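Local coordinates for protein probable CoA-transferase alpha subunit (Rhodococcus jostii, PDB 6COJ) that helps to cleave a cholesterol-derived ring held as a coenzyme A thioester, as the alpha subunit of the hydrolase IpdAB, at residues G39-R45 against D199-D203; R130-L134 against A171-L175; A180-L184 against D203-C207. The protein carries 1 engineered substitution. Numbering follows the deposited sequence.

How the contacts relate
From the N terminus, the chain first reaches 39-45, the loop after strand 35-38; contact 1 closes a long loop when 199-203 returns to it. Contact 2 lies wholly within that span: 130-134 and 171-175 pair where strands 133-136 and 168-173 meet in a small antiparallel sheet. Contact 3 starts inside the span and finishes just past it, packing 180-184, on a strand of the parallel sheet, against 203-207, the start of the next helix. Contacts 1 and 3 share Asp203 and touch through Arg45 NE and His183 O, 2.8 Å apart. Contact 2 stands apart, its centre about 22 Å from that of contact 1 and about 19 Å from that of contact 3.

Contact 1: residues G39-R45 against D199-D203; sequences GGWGSRR and DPYFD. With F8G (S-{(3R,5R,9R)-1-[(2R,3S,4R,5R)-5-(6-amino-9H-purin-9-yl)-4-hydroxy-3-(phosphonooxy)tetrahydrofuran-2-yl]-3,5,9-trihydroxy-8,8-dimethyl-3,5-dioxido-10,14-dioxo-2,4,6-trioxa-11,15-diaza-3lambda~5~,5lambda~5~-diphosphaheptadecan-17-yl} (5R,10R)-7-hydroxy-10-methyl-2-oxo-1-oxaspiro[4.5]dec-6-ene-6-carbothioate (non-preferred name)), chain E.
Two irregular loops of the CoA-transferase-type alpha/beta fold meet beside the ligand pocket. Segment 39-45 follows strand 35-38, with Trp41 N bonded to Arg44 O (2.9 Å); segment 199-203 is an Asx turn leading into a helix. CA atoms pair Gly39 with Asp203 (5.1 Å) and Gly40 with Tyr201 (5.9 Å). Asp199 OD1 accepts from Tyr201 N (2.7 Å), Asp199 O from Arg45 NH1 (3.0 Å). Pro200 O takes Arg45 NH2 (2.9 Å). Tyr201 (phi 55°, chi1 m) lies over one guanidinium face, CD2 3.5 Å from Arg45 NH1; Trp41 CB (chi1 t) makes an off-centre CH-pi contact, 4.2 Å from the Tyr201 ring centroid. Phe202, the helix N-cap, meets Trp41 rim to rim, CE1 to CZ3 3.5 Å; Trp41 CH2 touches F8G CAI at 3.5 Å. Asp203 serves two donors, OD2 forming a salt bridge with Arg45 NH2 (2.8 Å). A CB on Gly39 would clash with this carboxylate; positive phi (67°) favours glycine at Gly40, where a CB would strike Arg44 O. Gly40 N donates to Asp203 OD1 at 2.8 Å.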
loop_
_atom_site.group_PDB
_atom_site.type_symbol
_atom_site.label_atom_id
_atom_site.label_comp_id
_atom_site.label_asym_id
_atom_site.label_seq_id
_atom_site.Cartn_x
_atom_site.Cartn_y
_atom_site.Cartn_z
ATOM N N GLY A 39 10.431 -7.005 -12.857
ATOM C CA GLY A 39 10.440 -6.919 -11.409
ATOM C C GLY A 39 11.835 -6.813 -10.813
ATOM O O GLY A 39 12.814 -6.467 -11.484
ATOM N N GLY A 40 11.918 -7.123 -9.524
ATOM C CA GLY A 40 13.164 -6.931 -8.814
ATOM C C GLY A 40 13.513 -5.452 -8.695
ATOM O O GLY A 40 12.661 -4.567 -8.795
ATOM N N TRP A 41 14.810 -5.191 -8.504
ATOM C CA TRP A 41 15.282 -3.837 -8.230
ATOM C C TRP A 41 16.790 -3.794 -8.425
ATOM O O TRP A 41 17.516 -4.496 -7.719
ATOM C CB TRP A 41 14.946 -3.501 -6.773
ATOM C CG TRP A 41 15.502 -2.209 -6.233
ATOM C CD1 TRP A 41 16.808 -1.947 -5.880
ATOM C CD2 TRP A 41 14.757 -1.028 -5.916
ATOM N NE1 TRP A 41 16.912 -0.668 -5.387
ATOM C CE2 TRP A 41 15.668 -0.089 -5.389
ATOM C CE3 TRP A 41 13.407 -0.669 -6.039
ATOM C CZ2 TRP A 41 15.270 1.184 -4.979
ATOM C CZ3 TRP A 41 13.017 0.598 -5.631
ATOM C CH2 TRP A 41 13.946 1.505 -5.109
ATOM N N GLY A 42 17.280 -2.987 -9.366
ATOM C CA GLY A 42 18.724 -2.922 -9.544
ATOM C C GLY A 42 19.285 -4.309 -9.805
ATOM O O GLY A 42 18.787 -5.046 -10.663
ATOM N N SER A 43 20.310 -4.692 -9.047
ATOM C CA SER A 43 20.851 -6.049 -9.138
ATOM C C SER A 43 20.296 -6.953 -8.034
ATOM O O SER A 43 21.032 -7.628 -7.301
ATOM C CB SER A 43 22.377 -6.011 -9.141
ATOM O OG SER A 43 22.935 -7.290 -9.384
ATOM N N ARG A 44 18.967 -6.976 -7.921
ATOM C CA ARG A 44 18.282 -7.694 -6.846
ATOM C C ARG A 44 17.061 -8.404 -7.409
ATOM O O ARG A 44 16.140 -7.757 -7.923
ATOM C CB ARG A 44 17.873 -6.754 -5.699
ATOM C CG ARG A 44 18.991 -5.831 -5.238
ATOM C CD ARG A 44 18.528 -4.817 -4.200
ATOM N NE ARG A 44 19.467 -3.703 -4.096
ATOM C CZ ARG A 44 19.808 -3.083 -2.972
ATOM N NH1 ARG A 44 19.319 -3.474 -1.796
ATOM N NH2 ARG A 44 20.673 -2.079 -3.020
ATOM N N ARG A 45 17.064 -9.732 -7.285
ATOM C CA ARG A 45 15.962 -10.622 -7.676
ATOM C C ARG A 45 15.360 -10.259 -9.025
ATOM O O ARG A 45 14.142 -10.188 -9.204
ATOM C CB ARG A 45 14.907 -10.783 -6.580
ATOM C CG ARG A 45 14.310 -12.194 -6.587
ATOM C CD ARG A 45 13.258 -12.418 -5.487
ATOM N NE ARG A 45 12.101 -11.553 -5.731
ATOM C CZ ARG A 45 11.619 -10.639 -4.894
ATOM N NH1 ARG A 45 12.126 -10.479 -3.671
ATOM N NH2 ARG A 45 10.591 -9.895 -5.295
ATOM N N ASP A 199 12.784 -8.222 1.464
ATOM C CA ASP A 199 12.082 -7.229 0.659
ATOM C C ASP A 199 11.310 -7.883 -0.481
ATOM O O ASP A 199 11.904 -8.590 -1.311
ATOM C CB ASP A 199 13.080 -6.204 0.103
ATOM C CG ASP A 199 12.430 -4.877 -0.274
ATOM O OD1 ASP A 199 11.265 -4.869 -0.716
ATOM O OD2 ASP A 199 13.098 -3.832 -0.128
ATOM N N PRO A 200 10.001 -7.632 -0.593
ATOM C CA PRO A 200 9.257 -8.090 -1.781
ATOM C C PRO A 200 9.558 -7.282 -3.026
ATOM O O PRO A 200 9.150 -7.688 -4.124
ATOM C CB PRO A 200 7.795 -7.876 -1.372
ATOM C CG PRO A 200 7.856 -6.691 -0.459
ATOM C CD PRO A 200 9.145 -6.867 0.334
ATOM N N TYR A 201 10.262 -6.158 -2.895
ATOM C CA TYR A 201 10.370 -5.160 -3.969
ATOM C C TYR A 201 8.949 -4.772 -4.376
ATOM O O TYR A 201 8.149 -4.413 -3.496
ATOM C CB TYR A 201 11.327 -5.597 -5.092
ATOM C CG TYR A 201 12.654 -6.016 -4.516
ATOM C CD1 TYR A 201 13.404 -5.122 -3.746
ATOM C CD2 TYR A 201 13.130 -7.314 -4.673
ATOM C CE1 TYR A 201 14.600 -5.507 -3.163
ATOM C CE2 TYR A 201 14.335 -7.709 -4.098
ATOM C CZ TYR A 201 15.061 -6.809 -3.341
ATOM O OH TYR A 201 16.233 -7.232 -2.762
ATOM N N PHE A 202 8.608 -4.814 -5.665
ATOM C CA PHE A 202 7.332 -4.328 -6.163
ATOM C C PHE A 202 6.719 -5.336 -7.118
ATOM O O PHE A 202 5.899 -4.976 -7.968
ATOM C CB PHE A 202 7.521 -2.963 -6.830
ATOM C CG PHE A 202 8.146 -1.955 -5.914
ATOM C CD1 PHE A 202 9.517 -1.937 -5.701
ATOM C CD2 PHE A 202 7.353 -1.067 -5.217
ATOM C CE1 PHE A 202 10.076 -1.034 -4.790
ATOM C CE2 PHE A 202 7.915 -0.159 -4.327
ATOM C CZ PHE A 202 9.275 -0.145 -4.122
ATOM N N ASP A 203 7.076 -6.615 -6.957
ATOM C CA ASP A 203 6.691 -7.602 -7.965
ATOM C C ASP A 203 5.185 -7.804 -8.015
ATOM O O ASP A 203 4.637 -8.097 -9.090
ATOM C CB ASP A 203 7.402 -8.933 -7.722
ATOM C CG ASP A 203 8.881 -8.877 -8.053
ATOM O OD1 ASP A 203 9.356 -7.807 -8.492
ATOM O OD2 ASP A 203 9.568 -9.907 -7.874
HETATM C C4 F8G E . 32.309 13.909 -17.907
HETATM C C5 F8G E . 31.607 15.198 -17.976
HETATM C C6 F8G E . 30.872 15.525 -19.221
HETATM C C8 F8G E . 32.595 14.988 -16.036
HETATM N N1 F8G E . 30.870 14.636 -20.241
HETATM N N3 F8G E . 32.278 13.052 -18.955
HETATM C "C1'" F8G E . 33.679 12.700 -16.244
HETATM C C2 F8G E . 31.562 13.340 -20.202
HETATM C "C2'" F8G E . 34.901 13.040 -15.415
HETATM C "C3'" F8G E . 35.023 11.803 -14.554
HETATM C "C4'" F8G E . 33.588 11.457 -14.257
HETATM C "C5'" F8G E . 33.141 12.161 -12.994
HETATM C CAA F8G E . 14.827 7.491 -1.243
HETATM C CAB F8G E . 16.265 7.735 -1.625
HETATM C CAC F8G E . 16.919 6.997 -2.546
HETATM C CAD F8G E . 16.384 5.643 -2.990
HETATM C CAE F8G E . 15.127 5.264 -2.210
HETATM C CAF F8G E . 14.176 6.439 -2.116
HETATM C CAG F8G E . 18.139 7.521 -3.185
HETATM C CAI F8G E . 14.398 4.076 -2.819
HETATM C CAK F8G E . 17.404 4.485 -2.935
HETATM C CAL F8G E . 17.687 4.007 -4.371
HETATM C CAM F8G E . 16.812 4.924 -5.190
HETATM C CAQ F8G E . 20.227 9.117 -3.903
HETATM C CAR F8G E . 21.402 8.323 -3.361
HETATM C CAT F8G E . 23.474 9.197 -4.244
HETATM C CAU F8G E . 24.667 8.892 -5.131
HETATM C CAV F8G E . 25.456 10.127 -5.548
HETATM C CAX F8G E . 27.782 9.548 -5.737
HETATM C CAY F8G E . 28.971 9.243 -6.612
HETATM C CAZ F8G E . 29.940 10.428 -6.703
HETATM C CBA F8G E . 30.999 10.119 -7.751
HETATM C CBM F8G E . 29.177 11.671 -7.135
HETATM C CBN F8G E . 30.653 10.683 -5.380
HETATM N N6 F8G E . 30.208 16.701 -19.337
HETATM N N7 F8G E . 31.825 15.810 -16.794
HETATM N N9 F8G E . 32.889 13.863 -16.712
HETATM N NAS F8G E . 22.506 8.288 -4.291
HETATM N NAW F8G E . 26.619 9.758 -6.344
HETATM O "O2'" F8G E . 36.065 13.235 -16.223
HETATM O "O3'" F8G E . 35.513 10.723 -15.329
HETATM O "O4'" F8G E . 32.840 11.944 -15.368
HETATM O "O5'" F8G E . 33.874 11.631 -11.894
HETATM O OAH F8G E . 16.812 8.646 -1.039
HETATM O OAJ F8G E . 18.674 6.862 -4.069
HETATM O OAN F8G E . 16.732 4.993 -6.397
HETATM O OAO F8G E . 16.018 5.783 -4.356
HETATM O OBB F8G E . 30.300 9.829 -8.952
HETATM O OBD F8G E . 31.745 10.685 -10.924
HETATM O OBJ F8G E . 23.408 10.192 -3.533
HETATM O OBK F8G E . 27.874 9.588 -4.519
HETATM O OBL F8G E . 29.666 8.091 -6.110
HETATM O OBO F8G E . 30.102 8.874 -11.266
HETATM O OBP F8G E . 32.127 8.300 -9.913
HETATM O OBQ F8G E . 33.897 10.729 -9.491
HETATM O OBR F8G E . 32.710 12.864 -10.038
HETATM O OCI F8G E . 37.292 9.059 -16.025
HETATM O OCJ F8G E . 37.861 11.455 -15.711
HETATM O OCK F8G E . 37.336 10.024 -13.736
HETATM P PBC F8G E . 31.111 9.362 -10.259
HETATM P PBE F8G E . 33.078 11.479 -10.512
HETATM P PCH F8G E . 37.048 10.295 -15.194
HETATM S SAP F8G E . 18.859 8.987 -2.795
HETATM O O HOH W 1 9.900 -5.094 -8.129
HETATM O O HOH W 2 17.413 -5.607 -1.013
HETATM O O HOH W 3 11.391 -10.132 -9.926
#

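Contact 2: residues R130-L134 against A171-L175; sequences RLPFL and AMPAL
Short antiparallel pairing joins 130-134, where the chain leaves helix 117-128 and enters strand 133-136, to 171-175, the end of strand 168-173. Arg130 has left-handed backbone angles (58/31) and is the C-prime residue of the Schellman motif that ends the helix, in which Leu131 N bonds Ala126 O and Arg130 N bonds Ala127 O. Thereafter Phe133 (-161/164) and Leu134 (-134/143) are extended. Leu134 and Met172 form the hydrogen-bonded pair, CA to CA 5.3 Å: Leu134 N gives to Met172 O at 3.0 Å, and Met172 N returns a bond to Leu134 O at 2.9 Å. Phe133 and Pro173 are the non-hydrogen-bonded pair, with CA atoms only 4.2 Å apart. Proline, lacking an amide hydrogen, costs no hydrogen bond to strand 133-136. Beyond it Ala174 N gives to Pro132 O at 3.1 Å, the last rung, and the small Ala174 CB fits 3.2 Å from Leu131 O. Two carbonyls also receive CH groups: Phe133 CA lies 3.0 Å from Met172 O, and Pro173 CA 3.5 Å from Pro132 O. The Phe133 ring (chi1 p) brings CD2 to 3.9 Å from Ala171 CB. In the second copy of this protein, Tyr159 OH bonds Ala171 O and Arg137 NH1 bonds Arg130 O; Arg130 NE and NH2 bond backbone carbonyls of the beta subunit. Strand 168-173 is the middle of a three-stranded sheet, flanked across from 133-136 by strand 153-156, whose Val155 meets Phe133 and Ala171, while Leu134 and Met172 rest on helix 117-128.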
loop_
_atom_site.group_PDB
_atom_site.type_symbol
_atom_site.label_atom_id
_atom_site.label_comp_id
_atom_site.label_asym_id
_atom_site.label_seq_id
_atom_site.Cartn_x
_atom_site.Cartn_y
_atom_site.Cartn_z
ATOM N N ARG A 130 -6.605 0.527 -12.022
ATOM C CA ARG A 130 -7.298 0.943 -13.245
ATOM C C ARG A 130 -7.609 2.438 -13.231
ATOM O O ARG A 130 -8.618 2.885 -13.786
ATOM C CB ARG A 130 -8.553 0.099 -13.519
ATOM C CG ARG A 130 -8.268 -1.418 -13.465
ATOM C CD ARG A 130 -9.525 -2.245 -13.695
ATOM N NE ARG A 130 -10.529 -1.994 -12.658
ATOM C CZ ARG A 130 -11.784 -2.426 -12.709
ATOM N NH1 ARG A 130 -12.201 -3.170 -13.720
ATOM N NH2 ARG A 130 -12.619 -2.139 -11.715
ATOM N N LEU A 131 -6.746 3.215 -12.581
ATOM C CA LEU A 131 -6.905 4.659 -12.575
ATOM C C LEU A 131 -6.001 5.297 -13.622
ATOM O O LEU A 131 -4.923 4.779 -13.918
ATOM C CB LEU A 131 -6.534 5.231 -11.204
ATOM C CG LEU A 131 -7.462 4.808 -10.069
ATOM C CD1 LEU A 131 -6.878 5.193 -8.726
ATOM C CD2 LEU A 131 -8.834 5.442 -10.243
ATOM N N PRO A 132 -6.405 6.424 -14.207
ATOM C CA PRO A 132 -5.567 7.053 -15.246
ATOM C C PRO A 132 -4.357 7.781 -14.697
ATOM O O PRO A 132 -3.394 8.006 -15.446
ATOM C CB PRO A 132 -6.531 8.033 -15.936
ATOM C CG PRO A 132 -7.592 8.314 -14.882
ATOM C CD PRO A 132 -7.733 7.051 -14.083
ATOM N N PHE A 133 -4.374 8.166 -13.425
ATOM C CA PHE A 133 -3.253 8.850 -12.808
ATOM C C PHE A 133 -3.391 8.722 -11.301
ATOM O O PHE A 133 -4.465 8.407 -10.775
ATOM C CB PHE A 133 -3.239 10.340 -13.172
ATOM C CG PHE A 133 -4.304 11.138 -12.448
ATOM C CD1 PHE A 133 -5.612 11.154 -12.909
ATOM C CD2 PHE A 133 -3.998 11.839 -11.289
ATOM C CE1 PHE A 133 -6.598 11.851 -12.232
ATOM C CE2 PHE A 133 -4.979 12.539 -10.609
ATOM C CZ PHE A 133 -6.280 12.549 -11.078
ATOM N N LEU A 134 -2.291 9.007 -10.612
ATOM C CA LEU A 134 -2.316 9.318 -9.189
ATOM C C LEU A 134 -1.456 10.554 -8.972
ATOM O O LEU A 134 -0.429 10.718 -9.644
ATOM C CB LEU A 134 -1.767 8.160 -8.331
ATOM C CG LEU A 134 -2.677 6.941 -8.163
ATOM C CD1 LEU A 134 -1.926 5.771 -7.539
ATOM C CD2 LEU A 134 -3.905 7.315 -7.312
ATOM N N ALA A 171 0.635 14.687 -12.007
ATOM C CA ALA A 171 -0.320 13.613 -12.275
ATOM C C ALA A 171 0.481 12.467 -12.871
ATOM O O ALA A 171 0.763 12.449 -14.073
ATOM C CB ALA A 171 -1.403 14.089 -13.239
ATOM N N MET A 172 0.908 11.530 -12.040
ATOM C CA MET A 172 1.661 10.405 -12.573
ATOM C C MET A 172 0.721 9.517 -13.375
ATOM O O MET A 172 -0.235 8.978 -12.810
ATOM C CB MET A 172 2.272 9.609 -11.426
ATOM C CG MET A 172 3.023 8.381 -11.911
ATOM S SD MET A 172 4.440 8.828 -12.927
ATOM C CE MET A 172 4.731 7.238 -13.684
ATOM N N PRO A 173 0.933 9.345 -14.677
ATOM C CA PRO A 173 0.040 8.475 -15.448
ATOM C C PRO A 173 0.238 7.015 -15.065
ATOM O O PRO A 173 1.313 6.595 -14.621
ATOM C CB PRO A 173 0.483 8.717 -16.896
ATOM C CG PRO A 173 1.954 9.035 -16.759
ATOM C CD PRO A 173 2.034 9.875 -15.502
ATOM N N ALA A 174 -0.819 6.234 -15.258
ATOM C CA ALA A 174 -0.722 4.801 -15.024
ATOM C C ALA A 174 0.345 4.179 -15.918
ATOM O O ALA A 174 0.433 4.479 -17.117
ATOM C CB ALA A 174 -2.068 4.142 -15.308
ATOM N N LEU A 175 1.160 3.311 -15.323
ATOM C CA LEU A 175 2.134 2.521 -16.077
ATOM C C LEU A 175 1.517 1.166 -16.428
ATOM O O LEU A 175 1.865 0.114 -15.881
ATOM C CB LEU A 175 3.431 2.381 -15.278
ATOM C CG LEU A 175 4.200 3.690 -15.050
ATOM C CD1 LEU A 175 5.326 3.496 -14.043
ATOM C CD2 LEU A 175 4.746 4.234 -16.368
#

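Contact 3: residues A180-L184 against D203-C207; sequences ALVHL and DDLYC
This is the strand-to-helix packing of a beta-alpha-beta crossover in an alpha/beta sheet: strand 177-184 passes, by way of helix 203-208, to its parallel neighbour 213-217. Segments 180-184 and 203-207 run nearly antiparallel, their N-to-C directions at 154° and their axes 8.2 Å apart at closest approach. The extended backbone alternates, so Ala180, Val182 and Leu184 point CB toward the helix, while Leu181 and His183 point away. From the helix, Asp203, Tyr206 and Cys207, spaced i, i+3 and i+4, line the facing side. Val182, with chi1 m, is the central bump. It fills the hollow between these three: its CG1 is 4.2 Å from Tyr206 CB, its CG2 3.9 Å from Cys207 SG, and its CB 3.8 Å from Asp203 OD2. A beta-branched residue suits this place because its two methyls spread over the Tyr206 and Cys207 surface, CG2 being the closer to SG. At the other end the helix comes nearer, Ala180 and Cys207 having CA atoms 5.7 Å apart, and only a small side chain fits easily: Ala180 CB lies 3.5 Å from Tyr206 O and 4.2 Å from Tyr206 CB. Leu184 CD2 lies beside the carboxylate, 4.0 Å from Asp203 OD2; the side chain's apolar neighbours Ile236 and Leu237 are on strand 235-237. The Tyr206 ring leads away, though its CB faces the strand. The Asp203 carboxylate is held chiefly by Arg45, and no direct hydrogen bond crosses between strand and helix. A single water bridges them instead, 2.8 Å from both His183 N and Asp203 OD2.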
loop_
_atom_site.group_PDB
_atom_site.type_symbol
_atom_site.label_atom_id
_atom_site.label_comp_id
_atom_site.label_asym_id
_atom_site.label_seq_id
_atom_site.Cartn_x
_atom_site.Cartn_y
_atom_site.Cartn_z
ATOM N N ALA A 180 4.320 -8.544 -17.581
ATOM C CA ALA A 180 5.245 -8.422 -16.462
ATOM C C ALA A 180 6.053 -9.705 -16.353
ATOM O O ALA A 180 5.518 -10.805 -16.540
ATOM C CB ALA A 180 4.508 -8.185 -15.130
ATOM N N LEU A 181 7.343 -9.551 -16.059
ATOM C CA LEU A 181 8.259 -10.661 -15.798
ATOM C C LEU A 181 8.816 -10.455 -14.397
ATOM O O LEU A 181 9.425 -9.418 -14.117
ATOM C CB LEU A 181 9.411 -10.668 -16.811
ATOM C CG LEU A 181 9.033 -10.619 -18.290
ATOM C CD1 LEU A 181 10.292 -10.472 -19.137
ATOM C CD2 LEU A 181 8.257 -11.857 -18.686
ATOM N N VAL A 182 8.584 -11.422 -13.503
ATOM C CA VAL A 182 9.061 -11.330 -12.126
ATOM C C VAL A 182 9.626 -12.685 -11.719
ATOM O O VAL A 182 9.254 -13.722 -12.268
ATOM C CB VAL A 182 7.956 -10.880 -11.133
ATOM C CG1 VAL A 182 7.382 -9.505 -11.529
ATOM C CG2 VAL A 182 6.839 -11.920 -11.047
ATOM N N HIS A 183 10.532 -12.665 -10.737
ATOM C CA HIS A 183 11.141 -13.875 -10.191
ATOM C C HIS A 183 10.947 -13.901 -8.683
ATOM O O HIS A 183 11.263 -12.922 -7.998
ATOM C CB HIS A 183 12.645 -13.919 -10.477
ATOM C CG HIS A 183 13.290 -15.193 -10.043
ATOM N ND1 HIS A 183 13.216 -16.348 -10.794
ATOM C CD2 HIS A 183 14.006 -15.507 -8.936
ATOM C CE1 HIS A 183 13.873 -17.315 -10.175
ATOM N NE2 HIS A 183 14.367 -16.830 -9.047
ATOM N N LEU A 184 10.459 -15.024 -8.170
ATOM C CA LEU A 184 10.198 -15.183 -6.747
ATOM C C LEU A 184 10.825 -16.478 -6.235
ATOM O O LEU A 184 11.329 -17.307 -6.997
ATOM C CB LEU A 184 8.693 -15.113 -6.438
ATOM C CG LEU A 184 8.169 -13.676 -6.499
ATOM C CD1 LEU A 184 6.651 -13.645 -6.551
ATOM C CD2 LEU A 184 8.667 -12.863 -5.294
ATOM N N ASP A 203 7.076 -6.615 -6.957
ATOM C CA ASP A 203 6.691 -7.602 -7.965
ATOM C C ASP A 203 5.185 -7.804 -8.015
ATOM O O ASP A 203 4.637 -8.097 -9.090
ATOM C CB ASP A 203 7.402 -8.933 -7.722
ATOM C CG ASP A 203 8.881 -8.877 -8.053
ATOM O OD1 ASP A 203 9.356 -7.807 -8.492
ATOM O OD2 ASP A 203 9.568 -9.907 -7.874
ATOM N N ASP A 204 4.507 -7.661 -6.876
ATOM C CA ASP A 204 3.049 -7.713 -6.882
ATOM C C ASP A 204 2.463 -6.584 -7.721
ATOM O O ASP A 204 1.505 -6.795 -8.474
ATOM C CB ASP A 204 2.513 -7.662 -5.447
ATOM C CG ASP A 204 3.026 -6.454 -4.674
ATOM O OD1 ASP A 204 4.206 -6.086 -4.827
ATOM O OD2 ASP A 204 2.252 -5.862 -3.889
ATOM N N LEU A 205 3.022 -5.375 -7.603
ATOM C CA LEU A 205 2.516 -4.250 -8.384
ATOM C C LEU A 205 2.750 -4.446 -9.878
ATOM O O LEU A 205 1.883 -4.113 -10.695
ATOM C CB LEU A 205 3.167 -2.946 -7.925
ATOM C CG LEU A 205 2.904 -2.515 -6.483
ATOM C CD1 LEU A 205 3.601 -1.198 -6.169
ATOM C CD2 LEU A 205 1.416 -2.387 -6.265
ATOM N N TYR A 206 3.911 -4.978 -10.261
ATOM C CA TYR A 206 4.152 -5.244 -11.676
ATOM C C TYR A 206 3.115 -6.210 -12.225
ATOM O O TYR A 206 2.553 -5.993 -13.302
ATOM C CB TYR A 206 5.569 -5.786 -11.889
ATOM C CG TYR A 206 6.650 -4.725 -11.928
ATOM C CD1 TYR A 206 6.786 -3.898 -13.033
ATOM C CD2 TYR A 206 7.523 -4.544 -10.861
ATOM C CE1 TYR A 206 7.775 -2.923 -13.085
ATOM C CE2 TYR A 206 8.514 -3.570 -10.896
ATOM C CZ TYR A 206 8.623 -2.764 -12.012
ATOM O OH TYR A 206 9.594 -1.801 -12.063
ATOM N N CYS A 207 2.827 -7.281 -11.485
ATOM C CA CYS A 207 1.811 -8.217 -11.954
ATOM C C CYS A 207 0.443 -7.557 -12.025
ATOM O O CYS A 207 -0.291 -7.740 -13.006
ATOM C CB CYS A 207 1.765 -9.446 -11.051
ATOM S SG CYS A 207 3.192 -10.526 -11.276
HETATM O O HOH W 3 11.391 -10.132 -9.926
#